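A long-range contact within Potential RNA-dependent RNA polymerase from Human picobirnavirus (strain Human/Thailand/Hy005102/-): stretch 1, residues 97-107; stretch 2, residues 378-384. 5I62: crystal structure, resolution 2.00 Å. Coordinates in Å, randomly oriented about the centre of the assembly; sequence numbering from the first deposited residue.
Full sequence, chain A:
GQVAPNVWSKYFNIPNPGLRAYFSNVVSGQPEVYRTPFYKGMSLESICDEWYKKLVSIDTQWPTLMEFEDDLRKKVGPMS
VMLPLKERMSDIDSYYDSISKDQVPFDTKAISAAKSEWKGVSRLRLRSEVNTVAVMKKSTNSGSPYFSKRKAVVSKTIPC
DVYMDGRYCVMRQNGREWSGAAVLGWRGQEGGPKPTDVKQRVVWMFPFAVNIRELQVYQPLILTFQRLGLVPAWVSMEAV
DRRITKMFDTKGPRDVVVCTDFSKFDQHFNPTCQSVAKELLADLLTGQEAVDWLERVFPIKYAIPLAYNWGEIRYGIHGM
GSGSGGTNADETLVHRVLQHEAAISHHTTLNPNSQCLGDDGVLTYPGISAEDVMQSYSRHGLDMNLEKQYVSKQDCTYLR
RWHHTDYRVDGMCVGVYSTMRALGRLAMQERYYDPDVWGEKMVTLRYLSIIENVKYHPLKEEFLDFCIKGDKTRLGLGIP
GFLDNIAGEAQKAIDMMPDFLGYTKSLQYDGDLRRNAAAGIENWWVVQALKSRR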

ATOM      1  N   ASP A  97     -19.033  -3.178  -8.772  1.00 18.40           N
ATOM      2  CA  ASP A  97     -19.644  -2.394  -9.834  1.00 23.19           C
ATOM      3  C   ASP A  97     -18.621  -1.675 -10.708  1.00 19.58           C
ATOM      4  O   ASP A  97     -18.912  -1.380 -11.867  1.00 22.62           O
ATOM      5  CB  ASP A  97     -20.624  -1.395  -9.217  1.00 24.32           C
ATOM      6  CG  ASP A  97     -21.798  -2.085  -8.528  1.00 30.87           C
ATOM      7  OD1 ASP A  97     -22.125  -3.238  -8.900  1.00 36.51           O
ATOM      8  OD2 ASP A  97     -22.372  -1.497  -7.587  1.00 37.41           O
ATOM      9  N   SER A  98     -17.422  -1.405 -10.199  1.00 20.31           N
ATOM     10  CA  SER A  98     -16.476  -0.596 -10.959  1.00 20.81           C
ATOM     11  C   SER A  98     -15.761  -1.367 -12.063  1.00 21.10           C
ATOM     12  O   SER A  98     -15.047  -0.751 -12.853  1.00 23.81           O
ATOM     13  CB  SER A  98     -15.430   0.033 -10.035  1.00 18.33           C
ATOM     14  OG  SER A  98     -16.043   0.847  -9.042  1.00 21.34           O
ATOM     15  N   ILE A  99     -15.887  -2.695 -12.122  1.00 19.31           N
ATOM     16  CA  ILE A  99     -15.155  -3.455 -13.129  1.00 19.76           C
ATOM     17  C   ILE A  99     -15.915  -3.604 -14.430  1.00 20.79           C
ATOM     18  O   ILE A  99     -15.423  -4.271 -15.347  1.00 21.01           O
ATOM     19  CB  ILE A  99     -14.765  -4.854 -12.629  1.00 16.47           C
ATOM     20  CG1 ILE A  99     -16.034  -5.634 -12.247  1.00 24.46           C
ATOM     21  CG2 ILE A  99     -13.773  -4.726 -11.474  1.00 17.88           C
ATOM     22  CD1 ILE A  99     -15.798  -7.068 -11.947  1.00 20.84           C
ATOM     23  N   SER A 100     -17.104  -3.026 -14.541  1.00 21.69           N
ATOM     24  CA  SER A 100     -17.899  -3.176 -15.752  1.00 24.94           C
ATOM     25  C   SER A 100     -17.995  -1.879 -16.560  1.00 27.83           C
ATOM     26  O   SER A 100     -18.847  -1.764 -17.441  1.00 25.15           O
ATOM     27  CB  SER A 100     -19.279  -3.732 -15.403  1.00 28.07           C
ATOM     28  OG  SER A 100     -20.012  -2.817 -14.623  1.00 36.98           O
ATOM     29  N   LYS A 101     -17.137  -0.902 -16.276  1.00 22.89           N
ATOM     30  CA  LYS A 101     -17.042   0.275 -17.122  1.00 24.68           C
ATOM     31  C   LYS A 101     -16.516  -0.116 -18.506  1.00 24.37           C
ATOM     32  O   LYS A 101     -15.909  -1.175 -18.683  1.00 20.94           O
ATOM     33  CB  LYS A 101     -16.141   1.322 -16.470  1.00 28.38           C
ATOM     34  CG  LYS A 101     -16.768   1.883 -15.198  1.00 29.12           C
ATOM     35  CD  LYS A 101     -15.950   2.979 -14.510  1.00 35.54           C
ATOM     36  CE  LYS A 101     -16.715   3.442 -13.247  1.00 38.77           C
ATOM     37  NZ  LYS A 101     -16.101   4.576 -12.497  1.00 32.32           N
ATOM     38  N   ASP A 102     -16.793   0.733 -19.504  1.00 22.28           N
ATOM     39  CA  ASP A 102     -16.268   0.503 -20.850  1.00 23.64           C
ATOM     40  C   ASP A 102     -14.758   0.301 -20.783  1.00 24.34           C
ATOM     41  O   ASP A 102     -14.050   1.078 -20.140  1.00 23.25           O
ATOM     42  CB  ASP A 102     -16.590   1.687 -21.762  1.00 21.21           C
ATOM     43  CG  ASP A 102     -18.087   1.959 -21.884  1.00 27.77           C
ATOM     44  OD1 ASP A 102     -18.892   1.006 -21.763  1.00 27.74           O
ATOM     45  OD2 ASP A 102     -18.462   3.133 -22.094  1.00 28.36           O
ATOM     46  N   GLN A 103     -14.268  -0.753 -21.432  1.00 22.48           N
ATOM     47  CA  GLN A 103     -12.856  -1.104 -21.320  1.00 22.77           C
ATOM     48  C   GLN A 103     -12.364  -1.693 -22.634  1.00 24.47           C
ATOM     49  O   GLN A 103     -12.875  -2.717 -23.095  1.00 24.03           O
ATOM     50  CB  GLN A 103     -12.632  -2.076 -20.148  1.00 22.25           C
ATOM     51  CG  GLN A 103     -13.583  -3.249 -20.141  1.00 23.64           C
ATOM     52  CD  GLN A 103     -13.593  -4.015 -18.829  1.00 19.06           C
ATOM     53  OE1 GLN A 103     -12.936  -5.057 -18.702  1.00 17.58           O
ATOM     54  NE2 GLN A 103     -14.371  -3.519 -17.856  1.00 17.75           N
ATOM     55  N   VAL A 104     -11.374  -1.044 -23.237  1.00 20.13           N
ATOM     56  CA  VAL A 104     -10.803  -1.504 -24.501  1.00 24.32           C
ATOM     57  C   VAL A 104      -9.560  -2.350 -24.246  1.00 21.15           C
ATOM     58  O   VAL A 104      -8.911  -2.215 -23.203  1.00 19.58           O
ATOM     59  CB  VAL A 104     -10.486  -0.327 -25.442  1.00 24.66           C
ATOM     60  CG1 VAL A 104     -11.697   0.599 -25.592  1.00 25.01           C
ATOM     61  CG2 VAL A 104      -9.272   0.441 -24.945  1.00 22.33           C
ATOM     62  N   PRO A 105      -9.201  -3.236 -25.170  1.00 23.41           N
ATOM     63  CA  PRO A 105      -8.008  -4.076 -24.984  1.00 23.75           C
ATOM     64  C   PRO A 105      -6.738  -3.241 -24.950  1.00 23.38           C
ATOM     65  O   PRO A 105      -6.695  -2.111 -25.441  1.00 22.24           O
ATOM     66  CB  PRO A 105      -8.021  -5.002 -26.211  1.00 25.81           C
ATOM     67  CG  PRO A 105      -9.477  -5.046 -26.644  1.00 26.37           C
ATOM     68  CD  PRO A 105     -10.029  -3.666 -26.318  1.00 26.01           C
ATOM     69  N   PHE A 106      -5.693  -3.823 -24.366  1.00 19.94           N
ATOM     70  CA  PHE A 106      -4.387  -3.180 -24.294  1.00 23.20           C
ATOM     71  C   PHE A 106      -3.638  -3.361 -25.609  1.00 22.62           C
ATOM     72  O   PHE A 106      -3.790  -4.376 -26.290  1.00 22.79           O
ATOM     73  CB  PHE A 106      -3.549  -3.779 -23.163  1.00 19.80           C
ATOM     74  CG  PHE A 106      -3.897  -3.274 -21.784  1.00 19.57           C
ATOM     75  CD1 PHE A 106      -5.149  -3.516 -21.221  1.00 21.13           C
ATOM     76  CD2 PHE A 106      -2.942  -2.615 -21.028  1.00 17.46           C
ATOM     77  CE1 PHE A 106      -5.448  -3.076 -19.926  1.00 18.83           C
ATOM     78  CE2 PHE A 106      -3.222  -2.182 -19.745  1.00 21.32           C
ATOM     79  CZ  PHE A 106      -4.480  -2.413 -19.185  1.00 19.26           C
ATOM     80  N   ASP A 107      -2.813  -2.367 -25.957  1.00 22.74           N
ATOM     81  CA  ASP A 107      -1.943  -2.497 -27.129  1.00 21.25           C
ATOM     82  C   ASP A 107      -0.954  -3.640 -26.940  1.00 23.18           C
ATOM     83  O   ASP A 107      -0.192  -3.662 -25.972  1.00 21.61           O
ATOM     84  CB  ASP A 107      -1.184  -1.194 -27.385  1.00 23.30           C
ATOM     85  CG  ASP A 107      -0.542  -1.152 -28.775  1.00 29.27           C
ATOM     86  OD1 ASP A 107      -0.208  -2.219 -29.332  1.00 26.34           O
ATOM     87  OD2 ASP A 107      -0.399  -0.047 -29.325  1.00 32.29           O
TER
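Stretch 2, residues 378-384: SRHGLDM

Residues 378–384 turn out of the end of a helix at Ser378 and lie as irregular backbone against the extended segment 101–106, running obliquely in the opposing sense, so that Lys101 lies by Gly381 and Asp383 and Val104 by Arg379, with the closest CA–CA approach, 4.1 Å, between Gln103 and His380. The turn is held by Gly381 N, which donates to Ser378 O at 2.9 Å. No strand pairing develops; a single backbone hydrogen bond, Val104 N to Arg379 O (2.9 Å), joins the two stretches, and the same carbonyl oxygen also receives a CA-H...O contact from Gln103 CA at 3.4 Å.

His380 dominates the interface. Its CA-to-CB bond points sideways, but chi1 of -56° (m) and chi2 of -64° bring the imidazole nearer to stretch 1, where ND1 donates to Val104 O at 2.8 Å. This fixes ND1 as the protonated nitrogen in that contact, while NE2 is satisfied elsewhere in the structure. With the Val104 and Pro105 carbonyls at its edge, the ring leaves one face to Phe106. The phenyl group, at chi1 -79° (m), likewise swings nearer and stacks face to face, centroids 3.9 Å apart and planes inclined by 18°.

Gln103 turns the end of its side chain away from stretch 2. In the p rotamer, NE2 folds back to donate to Ile99 O (2.8 Å) and Lys101 O (2.9 Å), bracing its own loop, while CB remains against His380 O at 3.4 Å. Gly381 packs here with its CA 3.2 Å from Asp102 O. Its phi/psi of 85/20 favour glycine, and a CB would lie tight against Gln103 CB.

Val104 CG2 rests on Arg379 CG at 3.6 Å. Lys101 is extended, all t beyond its m chi1, yet its NZ stays 4.4 Å from Asp383 OD2, too far for a salt bridge. A water bridges Ser98 O and Gly381 O.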

ATOM      1  N   SER A 378      -7.433   5.681 -19.168  1.00 17.35           N
ATOM      2  CA  SER A 378      -8.832   5.569 -18.756  1.00 19.49           C
ATOM      3  C   SER A 378      -9.650   4.700 -19.703  1.00 19.74           C
ATOM      4  O   SER A 378     -10.649   4.099 -19.287  1.00 22.70           O
ATOM      5  CB  SER A 378      -9.461   6.951 -18.646  1.00 24.04           C
ATOM      6  OG  SER A 378      -8.859   7.680 -17.593  1.00 31.03           O
ATOM      7  N   ARG A 379      -9.257   4.622 -20.971  1.00 17.65           N
ATOM      8  CA  ARG A 379      -9.999   3.818 -21.936  1.00 22.98           C
ATOM      9  C   ARG A 379     -10.052   2.344 -21.550  1.00 19.02           C
ATOM     10  O   ARG A 379     -10.879   1.602 -22.084  1.00 16.10           O
ATOM     11  CB  ARG A 379      -9.379   3.967 -23.324  1.00 17.98           C
ATOM     12  CG  ARG A 379      -7.965   3.459 -23.381  1.00 18.75           C
ATOM     13  CD  ARG A 379      -7.346   3.704 -24.745  1.00 23.87           C
ATOM     14  NE  ARG A 379      -5.889   3.775 -24.700  1.00 20.32           N
ATOM     15  CZ  ARG A 379      -5.119   3.839 -25.785  1.00 31.14           C
ATOM     16  NH1 ARG A 379      -5.687   3.822 -26.987  1.00 22.47           N
ATOM     17  NH2 ARG A 379      -3.788   3.926 -25.676  1.00 21.17           N
ATOM     18  N   HIS A 380      -9.192   1.899 -20.648  1.00 17.62           N
ATOM     19  CA  HIS A 380      -9.239   0.523 -20.173  1.00 18.26           C
ATOM     20  C   HIS A 380     -10.199   0.346 -18.999  1.00 19.72           C
ATOM     21  O   HIS A 380     -10.129  -0.670 -18.303  1.00 19.78           O
ATOM     22  CB  HIS A 380      -7.833   0.068 -19.799  1.00 18.24           C
ATOM     23  CG  HIS A 380      -6.859   0.208 -20.923  1.00 17.67           C
ATOM     24  ND1 HIS A 380      -6.979  -0.502 -22.094  1.00 19.36           N
ATOM     25  CD2 HIS A 380      -5.786   1.022 -21.082  1.00 20.26           C
ATOM     26  CE1 HIS A 380      -6.001  -0.161 -22.916  1.00 19.81           C
ATOM     27  NE2 HIS A 380      -5.262   0.762 -22.326  1.00 19.03           N
ATOM     28  N   GLY A 381     -11.106   1.292 -18.790  1.00 19.36           N
ATOM     29  CA  GLY A 381     -12.048   1.200 -17.692  1.00 21.08           C
ATOM     30  C   GLY A 381     -11.521   1.716 -16.375  1.00 22.56           C
ATOM     31  O   GLY A 381     -12.067   1.359 -15.328  1.00 20.68           O
ATOM     32  N   LEU A 382     -10.481   2.545 -16.395  1.00 19.49           N
ATOM     33  CA  LEU A 382      -9.890   3.091 -15.184  1.00 20.92           C
ATOM     34  C   LEU A 382     -10.358   4.524 -14.970  1.00 22.06           C
ATOM     35  O   LEU A 382     -10.643   5.253 -15.919  1.00 24.92           O
ATOM     36  CB  LEU A 382      -8.364   3.020 -15.248  1.00 18.54           C
ATOM     37  CG  LEU A 382      -7.901   1.594 -15.543  1.00 21.73           C
ATOM     38  CD1 LEU A 382      -6.417   1.574 -15.906  1.00 21.20           C
ATOM     39  CD2 LEU A 382      -8.207   0.684 -14.305  1.00 16.27           C
ATOM     40  N   ASP A 383     -10.436   4.921 -13.710  1.00 21.50           N
ATOM     41  CA  ASP A 383     -10.972   6.215 -13.324  1.00 22.21           C
ATOM     42  C   ASP A 383      -9.839   7.113 -12.857  1.00 26.08           C
ATOM     43  O   ASP A 383      -9.008   6.697 -12.046  1.00 20.71           O
ATOM     44  CB  ASP A 383     -12.022   6.061 -12.225  1.00 25.36           C
ATOM     45  CG  ASP A 383     -12.899   7.289 -12.076  1.00 32.22           C
ATOM     46  OD1 ASP A 383     -13.193   7.947 -13.098  1.00 42.06           O
ATOM     47  OD2 ASP A 383     -13.305   7.587 -10.932  1.00 41.09           O
ATOM     48  N   MET A 384      -9.803   8.332 -13.391  1.00 24.10           N
ATOM     49  CA  MET A 384      -8.806   9.339 -13.068  1.00 25.82           C
ATOM     50  C   MET A 384      -9.487  10.704 -13.146  1.00 27.01           C
ATOM     51  O   MET A 384     -10.309  10.947 -14.026  1.00 27.15           O
ATOM     52  CB  MET A 384      -7.601   9.301 -14.024  1.00 24.97           C
ATOM     53  CG  MET A 384      -6.960   7.925 -14.244  1.00 25.27           C
ATOM     54  SD  MET A 384      -5.669   7.938 -15.516  1.00 23.77           S
ATOM     55  CE  MET A 384      -4.306   8.735 -14.674  1.00 22.36           C
TER
HETATM   56  O   HOH W   1     -13.633  -0.977 -15.098  1.00 19.82           O
HETATM   57  O   HOH W   2     -14.010   3.598 -19.563  1.00 33.42           O